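PDB 2B1E: exocyst complex component EXO70 from Saccharomyces cerevisiae, which acts in the secretory pathway as part of the exocyst complex, which tethers secretory vesicles to sites of exocytosis, and helps the complex assemble. Local coordinates for residues Glu311-Thr316 and Val381-Lys386; Asp374-Leu379 and Met419-Val424. All blocks are in the same frame, centred on the assembly; numbering follows the deposited sequence.

Contact 1: residues Glu311-Thr316 and Val381-Lys386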
loop_
_atom_site.group_PDB
_atom_site.type_symbol
_atom_site.label_atom_id
_atom_site.label_comp_id
_atom_site.label_asym_id
_atom_site.label_seq_id
_atom_site.Cartn_x
_atom_site.Cartn_y
_atom_site.Cartn_z
ATOM N N GLU A 311 -22.258 9.156 11.980
ATOM C CA GLU A 311 -20.916 9.619 11.679
ATOM C C GLU A 311 -19.974 8.433 11.527
ATOM O O GLU A 311 -18.975 8.519 10.821
ATOM C CB GLU A 311 -20.435 10.573 12.775
ATOM C CG GLU A 311 -21.349 11.795 12.925
ATOM C CD GLU A 311 -20.824 12.831 13.910
ATOM O OE1 GLU A 311 -20.667 12.497 15.109
ATOM O OE2 GLU A 311 -20.574 13.981 13.478
ATOM N N ALA A 312 -20.294 7.319 12.182
ATOM C CA ALA A 312 -19.460 6.126 12.077
ATOM C C ALA A 312 -19.449 5.722 10.608
ATOM O O ALA A 312 -18.403 5.442 10.033
ATOM C CB ALA A 312 -20.032 4.988 12.931
ATOM N N THR A 313 -20.627 5.722 10.004
ATOM C CA THR A 313 -20.774 5.352 8.604
ATOM C C THR A 313 -20.073 6.364 7.701
ATOM O O THR A 313 -19.298 5.985 6.823
ATOM C CB THR A 313 -22.272 5.235 8.239
ATOM O OG1 THR A 313 -22.852 4.175 9.012
ATOM C CG2 THR A 313 -22.459 4.937 6.759
ATOM N N VAL A 314 -20.338 7.648 7.925
ATOM C CA VAL A 314 -19.706 8.693 7.128
ATOM C C VAL A 314 -18.189 8.511 7.180
ATOM O O VAL A 314 -17.531 8.478 6.148
ATOM C CB VAL A 314 -20.059 10.109 7.654
ATOM C CG1 VAL A 314 -19.397 11.168 6.780
ATOM C CG2 VAL A 314 -21.566 10.307 7.656
ATOM N N ASP A 315 -17.645 8.370 8.384
ATOM C CA ASP A 315 -16.206 8.198 8.560
ATOM C C ASP A 315 -15.675 6.937 7.893
ATOM O O ASP A 315 -14.661 6.972 7.193
ATOM C CB ASP A 315 -15.854 8.151 10.049
ATOM C CG ASP A 315 -14.350 8.110 10.295
ATOM O OD1 ASP A 315 -13.699 9.171 10.170
ATOM O OD2 ASP A 315 -13.819 7.019 10.608
ATOM N N THR A 316 -16.354 5.817 8.123
ATOM C CA THR A 316 -15.926 4.546 7.552
ATOM C C THR A 316 -15.824 4.569 6.027
ATOM O O THR A 316 -14.865 4.042 5.463
ATOM C CB THR A 316 -16.872 3.393 7.975
ATOM O OG1 THR A 316 -16.851 3.260 9.401
ATOM C CG2 THR A 316 -16.420 2.073 7.363
ATOM N N VAL A 381 -22.950 -4.742 11.329
ATOM C CA VAL A 381 -23.175 -5.523 12.544
ATOM C C VAL A 381 -22.910 -4.722 13.823
ATOM O O VAL A 381 -23.659 -4.828 14.790
ATOM C CB VAL A 381 -22.316 -6.822 12.553
ATOM C CG1 VAL A 381 -20.847 -6.483 12.696
ATOM C CG2 VAL A 381 -22.764 -7.737 13.684
ATOM N N ASN A 382 -21.848 -3.923 13.839
ATOM C CA ASN A 382 -21.548 -3.119 15.024
ATOM C C ASN A 382 -22.588 -2.021 15.242
ATOM O O ASN A 382 -22.926 -1.696 16.380
ATOM C CB ASN A 382 -20.143 -2.547 14.923
ATOM C CG ASN A 382 -19.105 -3.544 15.381
ATOM O OD1 ASN A 382 -18.816 -3.639 16.574
ATOM N ND2 ASN A 382 -18.564 -4.320 14.443
ATOM N N LEU A 383 -23.103 -1.449 14.159
ATOM C CA LEU A 383 -24.157 -0.459 14.316
ATOM C C LEU A 383 -25.382 -1.201 14.854
ATOM O O LEU A 383 -26.142 -0.655 15.651
ATOM C CB LEU A 383 -24.517 0.197 12.987
ATOM C CG LEU A 383 -23.601 1.314 12.492
ATOM C CD1 LEU A 383 -24.069 1.787 11.131
ATOM C CD2 LEU A 383 -23.595 2.462 13.503
ATOM N N GLU A 384 -25.576 -2.444 14.416
ATOM C CA GLU A 384 -26.718 -3.233 14.883
ATOM C C GLU A 384 -26.567 -3.558 16.363
ATOM O O GLU A 384 -27.521 -3.431 17.142
ATOM C CB GLU A 384 -26.858 -4.559 14.121
ATOM C CG GLU A 384 -28.268 -5.130 14.277
ATOM C CD GLU A 384 -28.379 -6.630 14.054
ATOM O OE1 GLU A 384 -27.716 -7.178 13.141
ATOM O OE2 GLU A 384 -29.155 -7.257 14.801
ATOM N N ARG A 385 -25.375 -4.015 16.739
ATOM C CA ARG A 385 -25.091 -4.350 18.127
ATOM C C ARG A 385 -25.382 -3.151 19.029
ATOM O O ARG A 385 -26.047 -3.280 20.056
ATOM C CB ARG A 385 -23.626 -4.779 18.285
ATOM C CG ARG A 385 -23.207 -5.002 19.733
ATOM C CD ARG A 385 -21.811 -5.595 19.849
ATOM N NE ARG A 385 -21.756 -6.987 19.402
ATOM C CZ ARG A 385 -21.463 -7.378 18.163
ATOM N NH1 ARG A 385 -21.186 -6.483 17.221
ATOM N NH2 ARG A 385 -21.446 -8.670 17.862
ATOM N N LYS A 386 -24.890 -1.984 18.636
ATOM C CA LYS A 386 -25.114 -0.778 19.414
ATOM C C LYS A 386 -26.596 -0.432 19.492
ATOM O O LYS A 386 -27.093 -0.025 20.538
ATOM C CB LYS A 386 -24.356 0.398 18.815
ATOM C CG LYS A 386 -24.628 1.689 19.568
ATOM C CD LYS A 386 -23.966 2.863 18.933
ATOM C CE LYS A 386 -24.684 3.325 17.686
ATOM N NZ LYS A 386 -24.017 4.550 17.178
#

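Contact 2: residues Asp374-Leu379 and Met419-Val424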
loop_
_atom_site.group_PDB
_atom_site.type_symbol
_atom_site.label_atom_id
_atom_site.label_comp_id
_atom_site.label_asym_id
_atom_site.label_seq_id
_atom_site.Cartn_x
_atom_site.Cartn_y
_atom_site.Cartn_z
ATOM N N ASP A 374 -15.475 -7.016 4.266
ATOM C CA ASP A 374 -15.376 -7.272 5.700
ATOM C C ASP A 374 -15.606 -5.975 6.474
ATOM O O ASP A 374 -16.242 -5.980 7.530
ATOM C CB ASP A 374 -14.004 -7.850 6.056
ATOM C CG ASP A 374 -13.905 -9.335 5.763
ATOM O OD1 ASP A 374 -14.920 -9.935 5.355
ATOM O OD2 ASP A 374 -12.808 -9.903 5.950
ATOM N N CYS A 375 -15.098 -4.870 5.935
ATOM C CA CYS A 375 -15.259 -3.562 6.561
ATOM C C CYS A 375 -16.729 -3.150 6.620
ATOM O O CYS A 375 -17.205 -2.652 7.646
ATOM C CB CYS A 375 -14.464 -2.497 5.792
ATOM S SG CYS A 375 -12.676 -2.464 6.145
ATOM N N ILE A 376 -17.446 -3.346 5.516
ATOM C CA ILE A 376 -18.856 -2.987 5.464
ATOM C C ILE A 376 -19.664 -3.911 6.371
ATOM O O ILE A 376 -20.616 -3.471 7.010
ATOM C CB ILE A 376 -19.377 -3.029 4.013
ATOM C CG1 ILE A 376 -18.628 -1.975 3.188
ATOM C CG2 ILE A 376 -20.871 -2.734 3.973
ATOM C CD1 ILE A 376 -18.838 -2.101 1.690
ATOM N N ASP A 377 -19.277 -5.184 6.444
ATOM C CA ASP A 377 -19.964 -6.126 7.327
ATOM C C ASP A 377 -19.783 -5.675 8.777
ATOM O O ASP A 377 -20.724 -5.702 9.582
ATOM C CB ASP A 377 -19.378 -7.536 7.204
ATOM C CG ASP A 377 -19.965 -8.330 6.050
ATOM O OD1 ASP A 377 -20.941 -7.870 5.420
ATOM O OD2 ASP A 377 -19.440 -9.434 5.783
ATOM N N THR A 378 -18.558 -5.282 9.111
ATOM C CA THR A 378 -18.233 -4.853 10.464
ATOM C C THR A 378 -19.022 -3.611 10.848
ATOM O O THR A 378 -19.491 -3.492 11.977
ATOM C CB THR A 378 -16.715 -4.583 10.604
ATOM O OG1 THR A 378 -15.998 -5.763 10.220
ATOM C CG2 THR A 378 -16.361 -4.222 12.050
ATOM N N LEU A 379 -19.165 -2.685 9.911
ATOM C CA LEU A 379 -19.925 -1.465 10.164
ATOM C C LEU A 379 -21.395 -1.784 10.457
ATOM O O LEU A 379 -21.968 -1.319 11.449
ATOM C CB LEU A 379 -19.845 -0.532 8.952
ATOM C CG LEU A 379 -20.753 0.700 9.009
ATOM C CD1 LEU A 379 -20.325 1.632 10.159
ATOM C CD2 LEU A 379 -20.685 1.420 7.679
ATOM N N MET A 419 -30.655 2.520 6.274
ATOM C CA MET A 419 -30.423 3.924 5.953
ATOM C C MET A 419 -28.926 4.178 5.852
ATOM O O MET A 419 -28.472 4.982 5.032
ATOM C CB MET A 419 -31.050 4.863 6.997
ATOM C CG MET A 419 -32.574 5.036 6.870
ATOM S SD MET A 419 -33.147 5.715 5.269
ATOM C CE MET A 419 -32.636 7.418 5.450
ATOM N N ASN A 420 -28.152 3.487 6.681
ATOM C CA ASN A 420 -26.716 3.654 6.645
ATOM C C ASN A 420 -26.141 2.934 5.423
ATOM O O ASN A 420 -25.302 3.486 4.711
ATOM C CB ASN A 420 -26.080 3.134 7.943
ATOM C CG ASN A 420 -26.313 4.076 9.123
ATOM O OD1 ASN A 420 -27.380 4.078 9.744
ATOM N ND2 ASN A 420 -25.318 4.888 9.424
ATOM N N LEU A 421 -26.596 1.711 5.167
ATOM C CA LEU A 421 -26.102 0.976 4.010
ATOM C C LEU A 421 -26.423 1.717 2.713
ATOM O O LEU A 421 -25.770 1.497 1.698
ATOM C CB LEU A 421 -26.699 -0.430 3.963
ATOM C CG LEU A 421 -26.158 -1.439 4.981
ATOM C CD1 LEU A 421 -26.984 -2.729 4.893
ATOM C CD2 LEU A 421 -24.678 -1.722 4.711
ATOM N N THR A 422 -27.431 2.586 2.746
ATOM C CA THR A 422 -27.801 3.359 1.564
ATOM C C THR A 422 -26.649 4.289 1.196
ATOM O O THR A 422 -26.278 4.396 0.022
ATOM C CB THR A 422 -29.082 4.186 1.803
ATOM O OG1 THR A 422 -30.218 3.323 1.727
ATOM C CG2 THR A 422 -29.217 5.289 0.755
ATOM N N LEU A 423 -26.080 4.961 2.197
ATOM C CA LEU A 423 -24.948 5.843 1.942
ATOM C C LEU A 423 -23.762 4.965 1.544
ATOM O O LEU A 423 -22.995 5.319 0.647
ATOM C CB LEU A 423 -24.588 6.673 3.179
ATOM C CG LEU A 423 -23.298 7.490 3.004
ATOM C CD1 LEU A 423 -23.456 8.447 1.832
ATOM C CD2 LEU A 423 -22.982 8.256 4.270
ATOM N N VAL A 424 -23.620 3.811 2.195
ATOM C CA VAL A 424 -22.523 2.899 1.870
ATOM C C VAL A 424 -22.511 2.542 0.383
ATOM O O VAL A 424 -21.463 2.576 -0.269
ATOM C CB VAL A 424 -22.615 1.585 2.674
ATOM C CG1 VAL A 424 -21.646 0.547 2.102
ATOM C CG2 VAL A 424 -22.293 1.848 4.126
#

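Contact 1: residues Glu311-Thr316 and Val381-Lys386
Ala-312, whose methyl group faces Leu-383, also carries the flat group of interest here: its peptide carbonyl is approached from both faces by the same residue. Thr-316 N, 2.8 Å from Ala-312 O, makes the ordinary helical bond on one face, while Thr-316 OG1, also 2.8 Å from Ala-312 O, donates from the other. The hydroxyl lies above the carbonyl plane, 40° out of it, with a C=O...donor angle of 140°. Two bonds thus grip a single oxygen, and both Thr-316 donors are satisfied within their own turn. Across the interface Leu-383 reaches out alone from helix 364-391, its CG anti to its own carbonyl carbon and beside the backbone N (chi1 -80°), and its two terminal methyls divided between neighbours. Leu-383 CD2 stands 4.4 Å from Ala-312 CB, a loose apolar touch; Leu-383 CD1 comes to 3.4 Å from Thr-313 OG1, the two side chains crossing at about a right angle. In fold terms, this joins the beginning of helix 311-323 to the C-terminal half of helix 364-391 inside the all-helical, elongated rod of Exo70, a sparse packing contact that buries 88 Å². The hydroxyl of Thr-313 also faces the side-chain amide of Asn-420 on helix 410-429, probably in a hydrogen bond. Ile-417 of that helix packs against Leu-383 as well, and helix 268-299 lies against Asn-382 and Thr-316. One turn beyond Leu-383, the ammonium nitrogen of Lys-386 bonds to the carbonyl oxygen of Ile-300.

Contact 2: residues Asp374-Leu379 and Met419-Val424
Ile-376 and Val-424 meet through torsions that send a methyl branch of each across the gap: chi1 of -63°, measured to CG1, leaves Ile-376 CG2 anti to the backbone nitrogen, and Val-424 places its CG1 in the same way (chi1 168°). The result is a purely apolar seam between two nearly antiparallel helices of the Exo70 rod, 364-391 and 410-429, whose short segments run at 157° to one another with axes 11.5 Å apart. At that separation the backbones stay well apart, and branched side chains do the bridging. Val-424 CG1 sits against two methyls of one partner, 3.9 Å from Ile-376 CG2 and 3.9 Å from Ile-376 CD1, so that it rests on the side of the isoleucine instead of meeting a single methyl. Leu-421, one turn earlier, adds its CD2 to the same branch, 4.0 Å from Ile-376 CG2. The remaining methyl of the valine serves another neighbour: Val-424 CG2 lies 3.9 Å from Leu-379 CD2, and the two side chains lie alongside one another, pointing opposite ways. Leu-448 of helix 440-473 packs on both Ile-376 and Leu-421, while Met-317 of helix 311-323 reaches Val-424. Elsewhere on helix 364-391 the surroundings turn polar, with Asp-374 and Asp-377 both forming salt bridges to NH2 of Arg-444, and Asp-374 forming another to Arg-339. Within the same segment Thr-378 OG1 donates to Asp-374 O at 2.7 Å, on the opposite face of that carbonyl from the bond made by Thr-378 N.

How the contacts relate
Contacts 1 and 2 occupy successive turns of one helix, 364-391, and their centres are 7 Å apart. Leu-379 and Leu-383, four residues apart, belong to contact 2 and contact 1 respectively. Leu-379 CD2 approaches Thr-313 OG1 of contact 1 at 3.7 Å, and Leu-379 CD1 lies 3.9 Å from Thr-316 OG1. A probable hydrogen bond joins the other two helices directly: Thr-313 OG1 is 2.6 Å from the Asn-420 atom modelled as ND2, although the orientation of that amide is uncertain. Helices 311-323, 364-391 and 410-429 therefore meet in one buried junction of the C-terminal family region, apolar on the contact 2 side and holding a polar pair at the boundary.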